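Local coordinates for 3-hydroxyisobutyrate dehydrogenase (Salmonella typhimurium, PDB 3G0O), which probably oxidises L-threonate to 2-dehydro-L-erythronate, using NAD(+) in preference to NADP(+) as the hydride acceptor, at residues A[7-16]-A[26-37]; A[242-253]-A[266-277]. One frame throughout, in Å; residues are numbered along the deposited sequence.

Interaction 1. Residues A[7-16]-A[26-37]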
loop_
_atom_site.group_PDB
_atom_site.type_symbol
_atom_site.label_atom_id
_atom_site.label_comp_id
_atom_site.label_asym_id
_atom_site.label_seq_id
_atom_site.Cartn_x
_atom_site.Cartn_y
_atom_site.Cartn_z
ATOM N N ASP A 7 5.995 -42.193 4.989
ATOM C CA ASP A 7 5.605 -40.903 4.351
ATOM C C ASP A 7 5.694 -39.801 5.413
ATOM O O ASP A 7 5.893 -40.080 6.608
ATOM C CB ASP A 7 4.180 -41.012 3.776
ATOM C CG ASP A 7 4.065 -40.376 2.421
ATOM O OD1 ASP A 7 5.115 -40.167 1.767
ATOM O OD2 ASP A 7 2.925 -40.102 1.999
ATOM N N PHE A 8 5.563 -38.553 4.975
ATOM C CA PHE A 8 5.628 -37.405 5.877
ATOM C C PHE A 8 4.223 -37.008 6.300
ATOM O O PHE A 8 3.380 -36.702 5.461
ATOM C CB PHE A 8 6.292 -36.220 5.176
ATOM C CG PHE A 8 6.596 -35.065 6.088
ATOM C CD1 PHE A 8 7.829 -34.973 6.725
ATOM C CD2 PHE A 8 5.642 -34.075 6.322
ATOM C CE1 PHE A 8 8.115 -33.908 7.583
ATOM C CE2 PHE A 8 5.919 -33.003 7.181
ATOM C CZ PHE A 8 7.158 -32.923 7.811
ATOM N N HIS A 9 3.975 -37.026 7.602
ATOM C CA HIS A 9 2.672 -36.662 8.132
ATOM C C HIS A 9 2.716 -35.271 8.743
ATOM O O HIS A 9 3.562 -34.978 9.582
ATOM C CB HIS A 9 2.222 -37.668 9.189
ATOM C CG HIS A 9 1.815 -38.990 8.622
ATOM N ND1 HIS A 9 0.499 -39.395 8.543
ATOM C CD2 HIS A 9 2.548 -39.983 8.063
ATOM C CE1 HIS A 9 0.440 -40.578 7.960
ATOM N NE2 HIS A 9 1.669 -40.957 7.658
ATOM N N VAL A 10 1.798 -34.421 8.307
ATOM C CA VAL A 10 1.719 -33.058 8.813
ATOM C C VAL A 10 0.300 -32.772 9.278
ATOM O O VAL A 10 -0.664 -33.120 8.596
ATOM C CB VAL A 10 2.110 -32.033 7.723
ATOM C CG1 VAL A 10 1.219 -32.203 6.499
ATOM C CG2 VAL A 10 2.002 -30.615 8.274
ATOM N N GLY A 11 0.180 -32.160 10.450
ATOM C CA GLY A 11 -1.129 -31.819 10.974
ATOM C C GLY A 11 -1.306 -30.308 10.986
ATOM O O GLY A 11 -0.432 -29.584 11.470
ATOM N N ILE A 12 -2.426 -29.834 10.447
ATOM C CA ILE A 12 -2.722 -28.401 10.411
ATOM C C ILE A 12 -3.805 -28.105 11.435
ATOM O O ILE A 12 -4.922 -28.602 11.311
ATOM C CB ILE A 12 -3.245 -27.951 9.028
ATOM C CG1 ILE A 12 -2.282 -28.396 7.924
ATOM C CG2 ILE A 12 -3.416 -26.429 9.009
ATOM C CD1 ILE A 12 -0.881 -27.835 8.060
ATOM N N VAL A 13 -3.473 -27.300 12.442
ATOM C CA VAL A 13 -4.427 -26.937 13.487
ATOM C C VAL A 13 -4.880 -25.499 13.248
ATOM O O VAL A 13 -4.076 -24.567 13.301
ATOM C CB VAL A 13 -3.792 -27.047 14.882
ATOM C CG1 VAL A 13 -4.842 -26.795 15.954
ATOM C CG2 VAL A 13 -3.174 -28.424 15.061
ATOM N N GLY A 14 -6.170 -25.331 12.992
ATOM C CA GLY A 14 -6.701 -24.011 12.705
ATOM C C GLY A 14 -6.962 -23.989 11.214
ATOM O O GLY A 14 -6.055 -23.738 10.420
ATOM N N LEU A 15 -8.203 -24.271 10.828
ATOM C CA LEU A 15 -8.565 -24.316 9.422
ATOM C C LEU A 15 -9.336 -23.095 8.933
ATOM O O LEU A 15 -10.381 -23.216 8.284
ATOM C CB LEU A 15 -9.358 -25.595 9.138
ATOM C CG LEU A 15 -8.566 -26.874 9.441
ATOM C CD1 LEU A 15 -9.466 -28.092 9.269
ATOM C CD2 LEU A 15 -7.350 -26.953 8.522
ATOM N N GLY A 16 -8.812 -21.919 9.259
ATOM C CA GLY A 16 -9.426 -20.687 8.804
ATOM C C GLY A 16 -9.002 -20.527 7.356
ATOM O O GLY A 16 -8.584 -21.500 6.731
ATOM N N CYS A 26 -0.547 -28.753 1.365
ATOM C CA CYS A 26 0.146 -29.953 1.827
ATOM C C CYS A 26 -0.407 -31.167 1.085
ATOM O O CYS A 26 0.344 -32.069 0.718
ATOM C CB CYS A 26 -0.031 -30.141 3.333
ATOM S SG CYS A 26 0.959 -29.014 4.336
ATOM N N LEU A 27 -1.722 -31.184 0.869
ATOM C CA LEU A 27 -2.356 -32.285 0.149
ATOM C C LEU A 27 -1.851 -32.330 -1.292
ATOM O O LEU A 27 -1.597 -33.408 -1.831
ATOM C CB LEU A 27 -3.887 -32.145 0.172
ATOM C CG LEU A 27 -4.606 -32.649 1.431
ATOM C CD1 LEU A 27 -6.124 -32.503 1.281
ATOM C CD2 LEU A 27 -4.242 -34.122 1.652
ATOM N N ARG A 28 -1.696 -31.166 -1.920
ATOM C CA ARG A 28 -1.201 -31.127 -3.295
ATOM C C ARG A 28 0.240 -31.599 -3.349
ATOM O O ARG A 28 0.664 -32.209 -4.327
ATOM C CB ARG A 28 -1.269 -29.713 -3.882
ATOM C CG ARG A 28 -2.663 -29.220 -4.212
ATOM C CD ARG A 28 -2.608 -28.120 -5.270
ATOM N NE ARG A 28 -1.674 -27.058 -4.913
ATOM C CZ ARG A 28 -1.890 -26.156 -3.959
ATOM N NH1 ARG A 28 -3.017 -26.177 -3.261
ATOM N NH2 ARG A 28 -0.967 -25.240 -3.695
ATOM N N ALA A 29 0.992 -31.305 -2.292
ATOM C CA ALA A 29 2.393 -31.689 -2.219
ATOM C C ALA A 29 2.566 -33.187 -1.992
ATOM O O ALA A 29 3.679 -33.701 -2.057
ATOM C CB ALA A 29 3.091 -30.908 -1.109
ATOM N N GLY A 30 1.467 -33.880 -1.711
ATOM C CA GLY A 30 1.533 -35.315 -1.494
ATOM C C GLY A 30 1.874 -35.737 -0.076
ATOM O O GLY A 30 2.206 -36.897 0.173
ATOM N N LEU A 31 1.801 -34.804 0.862
ATOM C CA LEU A 31 2.096 -35.126 2.250
ATOM C C LEU A 31 0.845 -35.716 2.892
ATOM O O LEU A 31 -0.271 -35.357 2.517
ATOM C CB LEU A 31 2.506 -33.861 3.015
ATOM C CG LEU A 31 3.628 -32.993 2.433
ATOM C CD1 LEU A 31 3.819 -31.757 3.304
ATOM C CD2 LEU A 31 4.920 -33.795 2.343
ATOM N N SER A 32 1.022 -36.636 3.837
ATOM C CA SER A 32 -0.123 -37.212 4.538
ATOM C C SER A 32 -0.615 -36.077 5.426
ATOM O O SER A 32 0.040 -35.711 6.399
ATOM C CB SER A 32 0.307 -38.411 5.383
ATOM O OG SER A 32 0.623 -39.519 4.558
ATOM N N THR A 33 -1.780 -35.540 5.089
ATOM C CA THR A 33 -2.332 -34.395 5.801
ATOM C C THR A 33 -3.494 -34.643 6.761
ATOM O O THR A 33 -4.475 -35.310 6.426
ATOM C CB THR A 33 -2.758 -33.318 4.776
ATOM O OG1 THR A 33 -1.654 -33.044 3.905
ATOM C CG2 THR A 33 -3.188 -32.026 5.474
ATOM N N TRP A 34 -3.368 -34.080 7.961
ATOM C CA TRP A 34 -4.390 -34.184 8.996
ATOM C C TRP A 34 -4.812 -32.752 9.334
ATOM O O TRP A 34 -4.002 -31.828 9.240
ATOM C CB TRP A 34 -3.834 -34.836 10.262
ATOM C CG TRP A 34 -3.257 -36.207 10.064
ATOM C CD1 TRP A 34 -2.045 -36.519 9.520
ATOM C CD2 TRP A 34 -3.869 -37.449 10.421
ATOM N NE1 TRP A 34 -1.862 -37.884 9.515
ATOM C CE2 TRP A 34 -2.971 -38.480 10.060
ATOM C CE3 TRP A 34 -5.097 -37.795 11.002
ATOM C CZ2 TRP A 34 -3.255 -39.834 10.273
ATOM C CZ3 TRP A 34 -5.383 -39.144 11.214
ATOM C CH2 TRP A 34 -4.466 -40.145 10.846
ATOM N N GLY A 35 -6.072 -32.577 9.724
ATOM C CA GLY A 35 -6.565 -31.256 10.073
ATOM C C GLY A 35 -7.339 -31.235 11.378
ATOM O O GLY A 35 -7.943 -32.231 11.770
ATOM N N ALA A 36 -7.321 -30.096 12.061
ATOM C CA ALA A 36 -8.040 -29.957 13.321
ATOM C C ALA A 36 -8.665 -28.572 13.412
ATOM O O ALA A 36 -7.967 -27.564 13.306
ATOM C CB ALA A 36 -7.101 -30.178 14.494
ATOM N N ASP A 37 -9.980 -28.530 13.601
ATOM C CA ASP A 37 -10.702 -27.268 13.718
ATOM C C ASP A 37 -12.095 -27.543 14.272
ATOM O O ASP A 37 -12.680 -28.599 14.008
ATOM C CB ASP A 37 -10.833 -26.591 12.350
ATOM C CG ASP A 37 -11.209 -25.119 12.463
ATOM O OD1 ASP A 37 -10.307 -24.294 12.731
ATOM O OD2 ASP A 37 -12.404 -24.788 12.301
#
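Val10 O accepts from Trp34 N near the middle of the pairing between strands 9-13 and 32-36, the two parallel strands of the first beta-alpha-beta unit of a Rossmann-type NAD-binding domain. Helix 17-28 makes the crossover. The main-chain bonding alternates in the usual parallel manner: Val10 N donates to Ser32 O as the other half of its pair, then Ile12 repeats the pattern with Trp34 O and Ala36 N. Gly14 N closes the series on Ala36 O at 2.9 Å.

On the face of the sheet that carries His9 and Trp34, the side chains add a polar link. Trp34 NE1 donates to His9 ND1 at 3.0 Å, almost perfectly straight (177°) and in the plane of both rings. As the acceptor, ND1 is probably without a proton. Ser32 CB lies over the imidazole, 3.4 Å from the ring centroid. Gripped at its edge and covered on one face, the ring has its rotation well defined.

The face bearing Val10 and Ile12 is largely apolar and looks toward the crossover helix; Thr33 OG1, on the same face, turns back to Leu31 O. Val10 CG1, held between its own backbone N and carbonyl carbon (chi1 57°), reaches Cys26 SG at 3.9 Å and Leu31 CB at 4.1 Å.

Past the strand ends lies the turn with Gly14 and Gly16, consistent with a GxGxxG dinucleotide-binding motif. Asp37, which follows the second strand, ties this turn down: Leu15 CB and Asp37 CB pass 3.7 Å apart, and Leu15 N donates to Asp37 OD1 at 2.8 Å from above the carboxylate plane.

Interaction 2. Residues A[242-253]-A[266-277]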
loop_
_atom_site.group_PDB
_atom_site.type_symbol
_atom_site.label_atom_id
_atom_site.label_comp_id
_atom_site.label_asym_id
_atom_site.label_seq_id
_atom_site.Cartn_x
_atom_site.Cartn_y
_atom_site.Cartn_z
ATOM N N VAL A 242 -12.399 -6.603 13.157
ATOM C CA VAL A 242 -11.878 -5.355 13.693
ATOM C C VAL A 242 -11.046 -5.662 14.934
ATOM O O VAL A 242 -9.932 -5.153 15.092
ATOM C CB VAL A 242 -13.038 -4.400 14.085
ATOM C CG1 VAL A 242 -12.557 -3.342 15.084
ATOM C CG2 VAL A 242 -13.593 -3.735 12.840
ATOM N N ASP A 243 -11.586 -6.507 15.808
ATOM C CA ASP A 243 -10.891 -6.870 17.040
ATOM C C ASP A 243 -9.521 -7.510 16.824
ATOM O O ASP A 243 -8.697 -7.525 17.740
ATOM C CB ASP A 243 -11.771 -7.785 17.903
ATOM C CG ASP A 243 -12.884 -7.025 18.601
ATOM O OD1 ASP A 243 -12.754 -5.788 18.749
ATOM O OD2 ASP A 243 -13.880 -7.659 19.016
ATOM N N ILE A 244 -9.265 -8.024 15.623
ATOM C CA ILE A 244 -7.965 -8.627 15.345
ATOM C C ILE A 244 -6.901 -7.538 15.367
ATOM O O ILE A 244 -5.817 -7.732 15.917
ATOM C CB ILE A 244 -7.912 -9.312 13.958
ATOM C CG1 ILE A 244 -8.835 -10.533 13.933
ATOM C CG2 ILE A 244 -6.473 -9.750 13.647
ATOM C CD1 ILE A 244 -8.411 -11.648 14.864
ATOM N N PHE A 245 -7.203 -6.394 14.761
ATOM C CA PHE A 245 -6.232 -5.316 14.750
ATOM C C PHE A 245 -6.171 -4.535 16.049
ATOM O O PHE A 245 -5.168 -3.880 16.331
ATOM C CB PHE A 245 -6.441 -4.408 13.540
ATOM C CG PHE A 245 -5.795 -4.946 12.305
ATOM C CD1 PHE A 245 -6.526 -5.686 11.383
ATOM C CD2 PHE A 245 -4.422 -4.817 12.127
ATOM C CE1 PHE A 245 -5.896 -6.297 10.299
ATOM C CE2 PHE A 245 -3.782 -5.423 11.051
ATOM C CZ PHE A 245 -4.523 -6.166 10.134
ATOM N N VAL A 246 -7.235 -4.600 16.843
ATOM C CA VAL A 246 -7.217 -3.950 18.149
ATOM C C VAL A 246 -6.122 -4.712 18.904
ATOM O O VAL A 246 -5.279 -4.127 19.587
ATOM C CB VAL A 246 -8.563 -4.121 18.901
ATOM C CG1 VAL A 246 -8.398 -3.731 20.360
ATOM C CG2 VAL A 246 -9.632 -3.268 18.250
ATOM N N LYS A 247 -6.134 -6.030 18.743
ATOM C CA LYS A 247 -5.152 -6.890 19.383
ATOM C C LYS A 247 -3.758 -6.692 18.792
ATOM O O LYS A 247 -2.805 -6.435 19.521
ATOM C CB LYS A 247 -5.569 -8.358 19.237
ATOM C CG LYS A 247 -4.476 -9.368 19.562
ATOM C CD LYS A 247 -5.000 -10.796 19.463
ATOM C CE LYS A 247 -5.565 -11.105 18.075
ATOM N NZ LYS A 247 -4.511 -11.149 17.019
ATOM N N ASP A 248 -3.644 -6.799 17.471
ATOM C CA ASP A 248 -2.352 -6.665 16.813
ATOM C C ASP A 248 -1.683 -5.310 16.991
ATOM O O ASP A 248 -0.490 -5.246 17.267
ATOM C CB ASP A 248 -2.472 -6.996 15.319
ATOM C CG ASP A 248 -2.622 -8.490 15.066
ATOM O OD1 ASP A 248 -2.711 -9.261 16.050
ATOM O OD2 ASP A 248 -2.648 -8.891 13.882
ATOM N N LEU A 249 -2.440 -4.229 16.829
ATOM C CA LEU A 249 -1.867 -2.904 16.997
ATOM C C LEU A 249 -1.554 -2.674 18.475
ATOM O O LEU A 249 -0.752 -1.807 18.824
ATOM C CB LEU A 249 -2.821 -1.836 16.457
ATOM C CG LEU A 249 -2.888 -1.789 14.921
ATOM C CD1 LEU A 249 -3.981 -0.830 14.481
ATOM C CD2 LEU A 249 -1.542 -1.370 14.350
ATOM N N GLY A 250 -2.191 -3.458 19.337
ATOM C CA GLY A 250 -1.915 -3.352 20.757
ATOM C C GLY A 250 -0.536 -3.949 20.995
ATOM O O GLY A 250 0.259 -3.428 21.780
ATOM N N LEU A 251 -0.250 -5.048 20.301
ATOM C CA LEU A 251 1.041 -5.711 20.427
ATOM C C LEU A 251 2.137 -4.804 19.860
ATOM O O LEU A 251 3.250 -4.749 20.391
ATOM C CB LEU A 251 1.016 -7.053 19.693
ATOM C CG LEU A 251 2.282 -7.910 19.740
ATOM C CD1 LEU A 251 2.762 -8.065 21.177
ATOM C CD2 LEU A 251 1.979 -9.272 19.125
ATOM N N VAL A 252 1.820 -4.098 18.780
ATOM C CA VAL A 252 2.767 -3.166 18.180
ATOM C C VAL A 252 3.074 -2.074 19.214
ATOM O O VAL A 252 4.233 -1.717 19.439
ATOM C CB VAL A 252 2.183 -2.521 16.895
ATOM C CG1 VAL A 252 2.997 -1.303 16.494
ATOM C CG2 VAL A 252 2.187 -3.536 15.750
ATOM N N ALA A 253 2.025 -1.562 19.852
ATOM C CA ALA A 253 2.173 -0.525 20.867
ATOM C C ALA A 253 3.128 -0.970 21.983
ATOM O O ALA A 253 4.037 -0.228 22.363
ATOM C CB ALA A 253 0.806 -0.169 21.453
ATOM N N ALA A 266 0.701 4.521 14.126
ATOM C CA ALA A 266 0.213 3.256 14.682
ATOM C C ALA A 266 -0.653 3.464 15.914
ATOM O O ALA A 266 -1.586 2.688 16.158
ATOM C CB ALA A 266 1.376 2.341 15.024
ATOM N N SER A 267 -0.350 4.503 16.690
ATOM C CA SER A 267 -1.138 4.778 17.891
ATOM C C SER A 267 -2.497 5.316 17.454
ATOM O O SER A 267 -3.519 5.038 18.082
ATOM C CB SER A 267 -0.425 5.789 18.809
ATOM O OG SER A 267 -0.338 7.078 18.224
ATOM N N THR A 268 -2.508 6.067 16.358
ATOM C CA THR A 268 -3.754 6.622 15.838
ATOM C C THR A 268 -4.633 5.490 15.309
ATOM O O THR A 268 -5.822 5.434 15.603
ATOM C CB THR A 268 -3.487 7.638 14.699
ATOM O OG1 THR A 268 -2.725 8.735 15.217
ATOM C CG2 THR A 268 -4.809 8.167 14.116
ATOM N N ALA A 269 -4.042 4.583 14.537
ATOM C CA ALA A 269 -4.798 3.462 13.986
ATOM C C ALA A 269 -5.374 2.598 15.110
ATOM O O ALA A 269 -6.513 2.140 15.026
ATOM C CB ALA A 269 -3.902 2.622 13.077
ATOM N N LEU A 270 -4.585 2.372 16.158
ATOM C CA LEU A 270 -5.068 1.571 17.278
ATOM C C LEU A 270 -6.291 2.251 17.884
ATOM O O LEU A 270 -7.289 1.596 18.190
ATOM C CB LEU A 270 -3.980 1.393 18.352
ATOM C CG LEU A 270 -4.466 0.782 19.674
ATOM C CD1 LEU A 270 -5.102 -0.576 19.421
ATOM C CD2 LEU A 270 -3.289 0.651 20.649
ATOM N N ASN A 271 -6.223 3.569 18.049
ATOM C CA ASN A 271 -7.357 4.296 18.613
ATOM C C ASN A 271 -8.583 4.179 17.717
ATOM O O ASN A 271 -9.706 4.069 18.207
ATOM C CB ASN A 271 -7.022 5.775 18.810
ATOM C CG ASN A 271 -6.131 6.009 20.005
ATOM O OD1 ASN A 271 -6.204 5.288 20.998
ATOM N ND2 ASN A 271 -5.299 7.033 19.928
HETATM N N MSE A 272 -8.368 4.204 16.405
HETATM C CA MSE A 272 -9.491 4.089 15.474
HETATM C C MSE A 272 -10.162 2.719 15.555
HETATM O O MSE A 272 -11.385 2.627 15.655
HETATM C CB MSE A 272 -9.025 4.368 14.043
HETATM C CG MSE A 272 -8.638 5.820 13.822
HETATM SE SE MSE A 272 -7.657 6.104 12.175
HETATM C CE MSE A 272 -9.112 5.879 10.908
ATOM N N PHE A 273 -9.369 1.655 15.520
ATOM C CA PHE A 273 -9.941 0.318 15.609
ATOM C C PHE A 273 -10.585 0.115 16.977
ATOM O O PHE A 273 -11.614 -0.542 17.091
ATOM C CB PHE A 273 -8.872 -0.746 15.357
ATOM C CG PHE A 273 -8.538 -0.939 13.902
ATOM C CD1 PHE A 273 -9.432 -1.580 13.047
ATOM C CD2 PHE A 273 -7.329 -0.486 13.386
ATOM C CE1 PHE A 273 -9.122 -1.770 11.695
ATOM C CE2 PHE A 273 -7.009 -0.671 12.037
ATOM C CZ PHE A 273 -7.908 -1.315 11.192
ATOM N N THR A 274 -9.981 0.687 18.014
ATOM C CA THR A 274 -10.537 0.554 19.358
ATOM C C THR A 274 -11.903 1.247 19.418
ATOM O O THR A 274 -12.851 0.732 20.030
ATOM C CB THR A 274 -9.575 1.150 20.416
ATOM O OG1 THR A 274 -8.365 0.378 20.439
ATOM C CG2 THR A 274 -10.217 1.112 21.813
ATOM N N SER A 275 -12.010 2.407 18.774
ATOM C CA SER A 275 -13.279 3.135 18.742
ATOM C C SER A 275 -14.330 2.322 17.991
ATOM O O SER A 275 -15.486 2.259 18.403
ATOM C CB SER A 275 -13.124 4.492 18.048
ATOM O OG SER A 275 -12.395 5.407 18.846
ATOM N N ALA A 276 -13.925 1.706 16.885
ATOM C CA ALA A 276 -14.843 0.901 16.090
ATOM C C ALA A 276 -15.361 -0.266 16.924
ATOM O O ALA A 276 -16.533 -0.629 16.837
ATOM C CB ALA A 276 -14.144 0.391 14.840
ATOM N N SER A 277 -14.488 -0.858 17.735
ATOM C CA SER A 277 -14.906 -1.973 18.576
ATOM C C SER A 277 -15.857 -1.509 19.686
ATOM O O SER A 277 -16.872 -2.150 19.934
ATOM C CB SER A 277 -13.694 -2.687 19.181
ATOM O OG SER A 277 -14.097 -3.817 19.942
HETATM O O HOH W 1 -15.905 -6.702 20.392
HETATM O O HOH W 2 -0.133 0.835 17.942
#
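Phe273 is the larger of two knobs that helix 266-277 pushes into helix 242-253, and its hollow is built by Val242, Phe245, Val246 and Leu249. The ring is fitted on several sides. Phe245 CB stands over the middle of one face, 3.9 Å from the centroid and only 4° off the normal, in a CH-pi contact. Val242 CG1 comes in at the ring edge near CD1, and Leu249 CD1 approaches Phe273 CD2 obliquely to 3.5 Å, the two side chains crossing at about a right angle. The aromatic rings of Phe245 and Phe273 are nearly parallel but slid so far apart that they barely overlap.

The second knob, Leu270, occupies the hollow among Val246, Leu249, Gly250 and Ala253. With CG swung opposite the backbone N (chi1 170°), it lays CD1 3.6 Å from Val246 O and beside the bare backbone of Gly250, while CD2 faces Ala253 CB. In this knobs-into-holes packing the axes of the two segments approach to 8.6 Å. The two helices run roughly antiparallel, at 145°, in the all-helical C-terminal domain of the 6-phosphogluconate dehydrogenase type. Phe245 also touches Gln183 and Ile190 of helix 174-202, the helix that carries the predicted active-site Lys179, and its side chain lies about 5 Å from a bound tartrate.

In return, Leu249 CD1 nestles against Ala269 CB at 3.7 Å, and Val246 CG2 rests on Phe273 CB. Polar links lie near both ends of the interface. A water joins Leu249 O to Ala266 O, weakly at the latter. Beyond Phe273, Ser277 OG donates to the syn lone pair of Asp243 OD1 at 2.7 Å.

Overall arrangement
The two contacts belong to different domains, on opposite sides of the chain's centre, with centres about 32 Å apart and nearest atoms about 11 Å apart; they share no elements. Both are partly buried, but interaction 1 runs out to exposed residues such as Asp7 and Gly30, whereas no touching residue of interaction 2 is fully exposed. Interaction 1 joins neighbouring strands of the nucleotide-binding sheet, so main-chain hydrogen bonds dominate. Interaction 2 joins two helices whose main-chain bonds run mostly within each helix, none passing directly between them, leaving apolar side-chain fit to do most of the work. The second subunit reaches 266-277, where its Glu195 binds Ala266 N, but touches neither 7-16 nor 26-37.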